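Local coordinates for protein probable enoyl-CoA hydratase/isomerase (Pseudomonas aeruginosa PAO1, PDB 5YLO) that probably acts as a Delta3,Delta2-enoyl-CoA isomerase of the crotonase superfamily, shifting double bonds in unsaturated fatty acyl-CoA for beta-oxidation, at residues A[132-137]-A[168-173]; A[154-159]-A[179-184]. All blocks are in the same frame, centred on the assembly; numbering follows the deposited sequence.

Contact 1: A[132-137]-A[168-173]; sequences RFKAGY and DEAWSA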
ATOM      1  N   ARG A 132      14.163  11.522 -15.203  1.00 59.15           N
ATOM      2  CA  ARG A 132      12.914  12.245 -15.014  1.00 64.26           C
ATOM      3  C   ARG A 132      11.758  11.335 -15.405  1.00 56.17           C
ATOM      4  O   ARG A 132      11.896  10.472 -16.274  1.00 51.82           O
ATOM      5  CB  ARG A 132      12.887  13.535 -15.846  1.00 72.42           C
ATOM      6  CG  ARG A 132      14.107  14.424 -15.640  1.00 80.09           C
ATOM      7  CD  ARG A 132      13.748  15.674 -14.862  1.00 83.19           C
ATOM      8  NE  ARG A 132      12.864  16.541 -15.634  1.00 84.71           N
ATOM      9  CZ  ARG A 132      12.221  17.590 -15.135  1.00 85.23           C
ATOM     10  NH1 ARG A 132      11.437  18.318 -15.918  1.00 92.09           N
ATOM     11  NH2 ARG A 132      12.353  17.906 -13.855  1.00 77.36           N
ATOM     12  N   PHE A 133      10.610  11.526 -14.758  1.00 53.77           N
ATOM     13  CA  PHE A 133       9.489  10.608 -14.916  1.00 51.31           C
ATOM     14  C   PHE A 133       8.225  11.369 -15.282  1.00 52.24           C
ATOM     15  O   PHE A 133       7.874  12.353 -14.624  1.00 53.61           O
ATOM     16  CB  PHE A 133       9.274   9.794 -13.637  1.00 55.10           C
ATOM     17  CG  PHE A 133      10.428   8.896 -13.298  1.00 49.39           C
ATOM     18  CD1 PHE A 133      11.498   9.369 -12.554  1.00 51.90           C
ATOM     19  CD2 PHE A 133      10.449   7.581 -13.734  1.00 48.96           C
ATOM     20  CE1 PHE A 133      12.567   8.542 -12.246  1.00 60.41           C
ATOM     21  CE2 PHE A 133      11.512   6.749 -13.429  1.00 55.29           C
ATOM     22  CZ  PHE A 133      12.573   7.230 -12.684  1.00 58.82           C
ATOM     23  N   LYS A 134       7.540  10.900 -16.325  1.00 47.89           N
ATOM     24  CA  LYS A 134       6.306  11.501 -16.810  1.00 52.62           C
ATOM     25  C   LYS A 134       5.261  10.416 -17.017  1.00 51.96           C
ATOM     26  O   LYS A 134       5.583   9.306 -17.453  1.00 44.67           O
ATOM     27  CB  LYS A 134       6.533  12.260 -18.127  1.00 62.25           C
ATOM     28  CG  LYS A 134       6.961  13.713 -17.971  1.00 64.72           C
ATOM     29  CD  LYS A 134       7.211  14.344 -19.332  1.00 70.81           C
ATOM     30  CE  LYS A 134       7.052  15.855 -19.299  1.00 81.46           C
ATOM     31  NZ  LYS A 134       7.240  16.438 -20.658  1.00 79.26           N
ATOM     32  N   ALA A 135       4.007  10.742 -16.713  1.00 51.05           N
ATOM     33  CA  ALA A 135       2.918   9.787 -16.861  1.00 43.99           C
ATOM     34  C   ALA A 135       1.611  10.534 -17.073  1.00 44.85           C
ATOM     35  O   ALA A 135       1.419  11.636 -16.554  1.00 44.29           O
ATOM     36  CB  ALA A 135       2.789   8.874 -15.640  1.00 45.69           C
ATOM     37  N   GLY A 136       0.713   9.915 -17.823  1.00 43.54           N
ATOM     38  CA  GLY A 136      -0.615  10.476 -17.989  1.00 40.44           C
ATOM     39  C   GLY A 136      -0.561  11.772 -18.762  1.00 42.77           C
ATOM     40  O   GLY A 136      -0.080  11.821 -19.898  1.00 51.40           O
ATOM     41  N   TYR A 137      -1.045  12.846 -18.143  1.00 47.28           N
ATOM     42  CA  TYR A 137      -1.055  14.156 -18.783  1.00 54.28           C
ATOM     43  C   TYR A 137       0.364  14.708 -18.870  1.00 64.79           C
ATOM     44  O   TYR A 137       1.047  14.843 -17.850  1.00 71.60           O
ATOM     45  CB  TYR A 137      -1.963  15.099 -17.999  1.00 56.17           C
ATOM     46  CG  TYR A 137      -2.128  16.485 -18.591  1.00 65.07           C
ATOM     47  CD1 TYR A 137      -2.324  16.666 -19.954  1.00 66.61           C
ATOM     48  CD2 TYR A 137      -2.118  17.612 -17.776  1.00 64.00           C
ATOM     49  CE1 TYR A 137      -2.485  17.932 -20.491  1.00 68.71           C
ATOM     50  CE2 TYR A 137      -2.279  18.879 -18.304  1.00 67.86           C
ATOM     51  CZ  TYR A 137      -2.463  19.034 -19.661  1.00 78.72           C
ATOM     52  OH  TYR A 137      -2.624  20.295 -20.191  1.00 88.42           O
ATOM     53  N   ASP A 168       0.844  17.728 -15.191  1.00 66.51           N
ATOM     54  CA  ASP A 168       1.741  17.563 -16.326  1.00 73.36           C
ATOM     55  C   ASP A 168       3.216  17.606 -15.944  1.00 78.25           C
ATOM     56  O   ASP A 168       4.066  17.358 -16.805  1.00 84.08           O
ATOM     57  CB  ASP A 168       1.467  18.637 -17.378  1.00 75.95           C
ATOM     58  CG  ASP A 168       2.340  19.855 -17.192  1.00 94.43           C
ATOM     59  OD1 ASP A 168       2.048  20.660 -16.284  1.00 93.94           O
ATOM     60  OD2 ASP A 168       3.323  19.999 -17.949  1.00106.82           O
ATOM     61  N   GLU A 169       3.543  17.908 -14.691  1.00 70.97           N
ATOM     62  CA  GLU A 169       4.940  18.063 -14.310  1.00 67.40           C
ATOM     63  C   GLU A 169       5.628  16.708 -14.219  1.00 52.60           C
ATOM     64  O   GLU A 169       5.014  15.700 -13.858  1.00 48.99           O
ATOM     65  CB  GLU A 169       5.050  18.802 -12.977  1.00 81.02           C
ATOM     66  CG  GLU A 169       4.502  18.027 -11.789  1.00 84.84           C
ATOM     67  CD  GLU A 169       4.373  18.875 -10.540  1.00 89.15           C
ATOM     68  OE1 GLU A 169       4.543  20.108 -10.635  1.00 82.17           O
ATOM     69  OE2 GLU A 169       4.099  18.306  -9.462  1.00 89.05           O
ATOM     70  N   ALA A 170       6.911  16.686 -14.563  1.00 60.93           N
ATOM     71  CA  ALA A 170       7.711  15.486 -14.390  1.00 48.82           C
ATOM     72  C   ALA A 170       8.268  15.426 -12.971  1.00 48.55           C
ATOM     73  O   ALA A 170       8.422  16.444 -12.291  1.00 53.78           O
ATOM     74  CB  ALA A 170       8.852  15.443 -15.406  1.00 50.11           C
ATOM     75  N   TRP A 171       8.563  14.209 -12.523  1.00 51.15           N
ATOM     76  CA  TRP A 171       9.173  13.985 -11.221  1.00 56.44           C
ATOM     77  C   TRP A 171      10.668  13.749 -11.377  1.00 52.04           C
ATOM     78  O   TRP A 171      11.109  13.063 -12.304  1.00 46.76           O
ATOM     79  CB  TRP A 171       8.535  12.793 -10.506  1.00 48.55           C
ATOM     80  CG  TRP A 171       7.155  13.062 -10.002  1.00 52.46           C
ATOM     81  CD1 TRP A 171       6.364  14.131 -10.304  1.00 58.23           C
ATOM     82  CD2 TRP A 171       6.402  12.249  -9.097  1.00 46.17           C
ATOM     83  NE1 TRP A 171       5.162  14.031  -9.647  1.00 49.28           N
ATOM     84  CE2 TRP A 171       5.161  12.884  -8.898  1.00 53.64           C
ATOM     85  CE3 TRP A 171       6.658  11.043  -8.437  1.00 49.04           C
ATOM     86  CZ2 TRP A 171       4.177  12.354  -8.066  1.00 58.83           C
ATOM     87  CZ3 TRP A 171       5.680  10.518  -7.612  1.00 53.57           C
ATOM     88  CH2 TRP A 171       4.455  11.172  -7.434  1.00 58.46           C
ATOM     89  N   SER A 172      11.445  14.325 -10.465  1.00 55.17           N
ATOM     90  CA  SER A 172      12.879  14.106 -10.444  1.00 49.91           C
ATOM     91  C   SER A 172      13.193  12.748  -9.820  1.00 50.49           C
ATOM     92  O   SER A 172      12.331  12.085  -9.237  1.00 50.65           O
ATOM     93  CB  SER A 172      13.583  15.218  -9.670  1.00 52.75           C
ATOM     94  OG  SER A 172      13.282  15.140  -8.287  1.00 59.95           O
ATOM     95  N   ALA A 173      14.454  12.334  -9.953  1.00 62.83           N
ATOM     96  CA  ALA A 173      14.879  11.081  -9.341  1.00 61.72           C
ATOM     97  C   ALA A 173      14.766  11.148  -7.825  1.00 60.75           C
ATOM     98  O   ALA A 173      14.430  10.153  -7.173  1.00 55.31           O
ATOM     99  CB  ALA A 173      16.310  10.747  -9.762  1.00 59.78           C
TER
HETATM  100  O   HOH W   1       8.260  19.134 -15.312  1.00 64.08           O
HETATM  101  O   HOH W   2       3.875  13.763 -15.402  1.00 47.94           O
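Phe133 and Trp171 form the one well-bonded antiparallel pair between 132-137 and 168-173. Phe133 N donates to Trp171 O, and Trp171 N returns a straighter bond to Phe133 O (161° at the hydrogen), both at 2.9 Å. Arg132 CA also approaches Trp171 O at 3.4 Å, and Ala170 CA approaches Phe133 O at 3.1 Å, as CA-H...O contacts. Both side chains of the pair leave on the buried face, where Trp171 O sits at the edge of the Phe133 ring, in its plane. Ala170 CB belongs to this tight part, 3.3 Å from Phe133 O and 3.6 Å from Lys134 CG.

The solvent side is looser. The exposed Arg132 chain is bent at chi2 (-109°) and chi3, and its guanidinium has Ala170 CB over one face, displaced toward the rim; a water held by Ala170 N bonds weakly to Arg132 NH1. Past Lys134 the backbones part, and a second water lies between them, accepting from Ala135 N and placed 2.7 Å from Glu169 O, to which it can donate. They meet again where Asp168 CA points its hydrogen at Tyr137 O and Asp168 CB touches Tyr137 CD2, 3.7 Å away.

Within this chain, strand 171-172 is an outer strand of the small sheet 111-112, 132-134, 171-172, a crotonase-fold element. Phe133 packs on helices 114-120 and 173-179, Trp171 on helix 158-166, and Tyr137 on Pro206 of a second subunit.

Contact 2: A[154-159]-A[179-184]; sequences RLLGSE and AGLVGE
Leu156 reaches across to 179-184 chiefly with CD1, which lies 3.5 Å from both Ala179 O and Leu181 N and so rests against the peptides on either side of Gly180. Its chi2 of 23°, between eclipsed and staggered, places CD1 there. Leu181 answers from its own side: its CG stands anti to the backbone N (chi1 -167°), and its CD1 approaches Leu156 CD1 to 3.9 Å and Leu156 CD2 to nearly the same distance. The two leucines cross obliquely, one branch of Leu181 meeting both methyls of Leu156. Ala179 adds a lighter touch, its CB 4.4 Å from Leu156 CG.

Two helix ends are brought together here. Helix 146-156 stops at Gly157, whose positive phi breaks the helix and which is also the N-cap of helix 158-166; helix 173-179 closes in a Schellman motif at Gly180. Gly180, with positive phi, has no side chain on the side facing Leu155 O, and Leu156 CA and Gly180 CA are 5.8 Å apart.

No direct hydrogen bond joins the segments. One water instead donates to Ala179 O at 2.9 Å and to Leu156 O at 3.2 Å, bridging the two carbonyls. Leu155, whose CB faces Gly180 O, packs with Leu181 on Leu120 of helix 114-120, while Arg154 NH2 bonds to Gly220 O of a second subunit.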
ATOM      1  N   ARG A 154      -0.187   1.135  -6.582  1.00 33.45           N
ATOM      2  CA  ARG A 154       0.380   0.093  -5.734  1.00 34.13           C
ATOM      3  C   ARG A 154       1.745   0.489  -5.184  1.00 34.43           C
ATOM      4  O   ARG A 154       2.100   0.091  -4.069  1.00 36.88           O
ATOM      5  CB  ARG A 154       0.473  -1.217  -6.517  1.00 34.27           C
ATOM      6  CG  ARG A 154      -0.871  -1.883  -6.754  1.00 34.58           C
ATOM      7  CD  ARG A 154      -0.767  -3.050  -7.719  1.00 34.97           C
ATOM      8  NE  ARG A 154      -1.961  -3.887  -7.653  1.00 35.85           N
ATOM      9  CZ  ARG A 154      -3.084  -3.648  -8.321  1.00 35.71           C
ATOM     10  NH1 ARG A 154      -3.174  -2.594  -9.124  1.00 34.73           N
ATOM     11  NH2 ARG A 154      -4.120  -4.464  -8.186  1.00 36.82           N
ATOM     12  N   LEU A 155       2.515   1.271  -5.937  1.00 33.98           N
ATOM     13  CA  LEU A 155       3.830   1.711  -5.489  1.00 37.92           C
ATOM     14  C   LEU A 155       3.789   3.028  -4.725  1.00 36.45           C
ATOM     15  O   LEU A 155       4.601   3.232  -3.816  1.00 38.56           O
ATOM     16  CB  LEU A 155       4.772   1.856  -6.688  1.00 37.55           C
ATOM     17  CG  LEU A 155       5.051   0.609  -7.524  1.00 35.01           C
ATOM     18  CD1 LEU A 155       5.691   0.995  -8.848  1.00 37.58           C
ATOM     19  CD2 LEU A 155       5.945  -0.355  -6.761  1.00 38.38           C
ATOM     20  N   LEU A 156       2.864   3.924  -5.073  1.00 34.66           N
ATOM     21  CA  LEU A 156       2.874   5.291  -4.574  1.00 35.39           C
ATOM     22  C   LEU A 156       1.692   5.645  -3.684  1.00 37.92           C
ATOM     23  O   LEU A 156       1.716   6.710  -3.059  1.00 37.12           O
ATOM     24  CB  LEU A 156       2.902   6.286  -5.746  1.00 35.22           C
ATOM     25  CG  LEU A 156       4.176   6.623  -6.529  1.00 38.04           C
ATOM     26  CD1 LEU A 156       5.245   5.538  -6.442  1.00 35.34           C
ATOM     27  CD2 LEU A 156       3.817   6.926  -7.982  1.00 40.69           C
ATOM     28  N   GLY A 157       0.671   4.803  -3.603  1.00 37.33           N
ATOM     29  CA  GLY A 157      -0.590   5.204  -3.019  1.00 35.96           C
ATOM     30  C   GLY A 157      -1.457   5.953  -4.018  1.00 35.54           C
ATOM     31  O   GLY A 157      -0.990   6.480  -5.027  1.00 35.17           O
ATOM     32  N   SER A 158      -2.757   6.004  -3.714  1.00 37.57           N
ATOM     33  CA  SER A 158      -3.723   6.543  -4.670  1.00 35.69           C
ATOM     34  C   SER A 158      -3.439   8.006  -4.994  1.00 36.35           C
ATOM     35  O   SER A 158      -3.324   8.380  -6.167  1.00 36.04           O
ATOM     36  CB  SER A 158      -5.146   6.377  -4.133  1.00 36.30           C
ATOM     37  OG  SER A 158      -5.519   5.011  -4.083  1.00 54.34           O
ATOM     38  N   GLU A 159      -3.315   8.851  -3.966  1.00 46.00           N
ATOM     39  CA  GLU A 159      -3.190  10.288  -4.205  1.00 54.40           C
ATOM     40  C   GLU A 159      -1.906  10.618  -4.960  1.00 47.26           C
ATOM     41  O   GLU A 159      -1.925  11.375  -5.937  1.00 40.92           O
ATOM     42  CB  GLU A 159      -3.249  11.054  -2.881  1.00 46.43           C
ATOM     43  CG  GLU A 159      -3.152  12.567  -3.057  1.00 49.29           C
ATOM     44  CD  GLU A 159      -3.294  13.333  -1.754  1.00 56.63           C
ATOM     45  OE1 GLU A 159      -3.415  14.575  -1.809  1.00 65.51           O
ATOM     46  OE2 GLU A 159      -3.284  12.701  -0.677  1.00 62.41           O
ATOM     47  N   ALA A 179       8.943   9.173  -3.052  1.00 50.66           N
ATOM     48  CA  ALA A 179       7.574   8.695  -3.181  1.00 43.48           C
ATOM     49  C   ALA A 179       7.480   7.181  -3.308  1.00 46.00           C
ATOM     50  O   ALA A 179       6.367   6.642  -3.268  1.00 39.18           O
ATOM     51  CB  ALA A 179       6.901   9.349  -4.392  1.00 40.14           C
ATOM     52  N   GLY A 180       8.605   6.489  -3.462  1.00 44.88           N
ATOM     53  CA  GLY A 180       8.608   5.054  -3.644  1.00 38.69           C
ATOM     54  C   GLY A 180       8.574   4.592  -5.082  1.00 42.20           C
ATOM     55  O   GLY A 180       8.381   3.395  -5.326  1.00 46.28           O
ATOM     56  N   LEU A 181       8.751   5.501  -6.042  1.00 48.09           N
ATOM     57  CA  LEU A 181       8.720   5.110  -7.447  1.00 40.69           C
ATOM     58  C   LEU A 181       9.941   4.276  -7.811  1.00 47.85           C
ATOM     59  O   LEU A 181       9.824   3.259  -8.507  1.00 50.45           O
ATOM     60  CB  LEU A 181       8.625   6.356  -8.328  1.00 42.52           C
ATOM     61  CG  LEU A 181       8.269   6.167  -9.801  1.00 42.65           C
ATOM     62  CD1 LEU A 181       6.958   5.414  -9.942  1.00 38.85           C
ATOM     63  CD2 LEU A 181       8.185   7.523 -10.481  1.00 43.10           C
ATOM     64  N   VAL A 182      11.121   4.687  -7.352  1.00 41.59           N
ATOM     65  CA  VAL A 182      12.343   3.915  -7.527  1.00 41.28           C
ATOM     66  C   VAL A 182      12.888   3.585  -6.147  1.00 42.26           C
ATOM     67  O   VAL A 182      12.584   4.261  -5.159  1.00 48.44           O
ATOM     68  CB  VAL A 182      13.396   4.664  -8.374  1.00 45.01           C
ATOM     69  CG1 VAL A 182      12.792   5.103  -9.699  1.00 44.74           C
ATOM     70  CG2 VAL A 182      13.953   5.860  -7.614  1.00 43.51           C
ATOM     71  N   GLY A 183      13.695   2.532  -6.081  1.00 40.77           N
ATOM     72  CA  GLY A 183      14.208   2.065  -4.809  1.00 42.02           C
ATOM     73  C   GLY A 183      15.550   2.655  -4.436  1.00 43.87           C
ATOM     74  O   GLY A 183      15.928   2.659  -3.261  1.00 53.64           O
ATOM     75  N   GLU A 184      16.276   3.164  -5.426  1.00 51.19           N
ATOM     76  CA  GLU A 184      17.639   3.620  -5.211  1.00 55.90           C
ATOM     77  C   GLU A 184      17.995   4.654  -6.268  1.00 55.49           C
ATOM     78  O   GLU A 184      17.558   4.562  -7.418  1.00 60.87           O
ATOM     79  CB  GLU A 184      18.618   2.440  -5.253  1.00 58.45           C
ATOM     80  CG  GLU A 184      20.054   2.786  -4.924  1.00 68.54           C
ATOM     81  CD  GLU A 184      20.939   1.557  -4.877  1.00 80.61           C
ATOM     82  OE1 GLU A 184      20.398   0.433  -4.790  1.00 85.06           O
ATOM     83  OE2 GLU A 184      22.174   1.717  -4.933  1.00 77.34           O
TER
HETATM   84  O   HOH W   3       4.291   8.473  -2.533  1.00 42.32           O

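Contacts 1 and 2 illustrate how neighbouring contacts can pack side chain against side chain: their centres are 13 Å apart, yet their side chains touch. Trp171 CZ3 lies 3.6 Å from Ala179 CB and 4.1 Å from Leu156 CD2, while Phe133 CZ approaches Val182 CG1 to 3.7 Å and Phe133 CG packs against Leu181 CD2. The segments alternate along the chain, so 132-137 leads through helix 146-156 into contact 2, and helix 158-166 leads back to contact 1 before helix 173-179 returns the chain. Both contacts touch the second subunit. A glycerol, probably from crystallisation, lies about 3 Å from the side chain of Leu155.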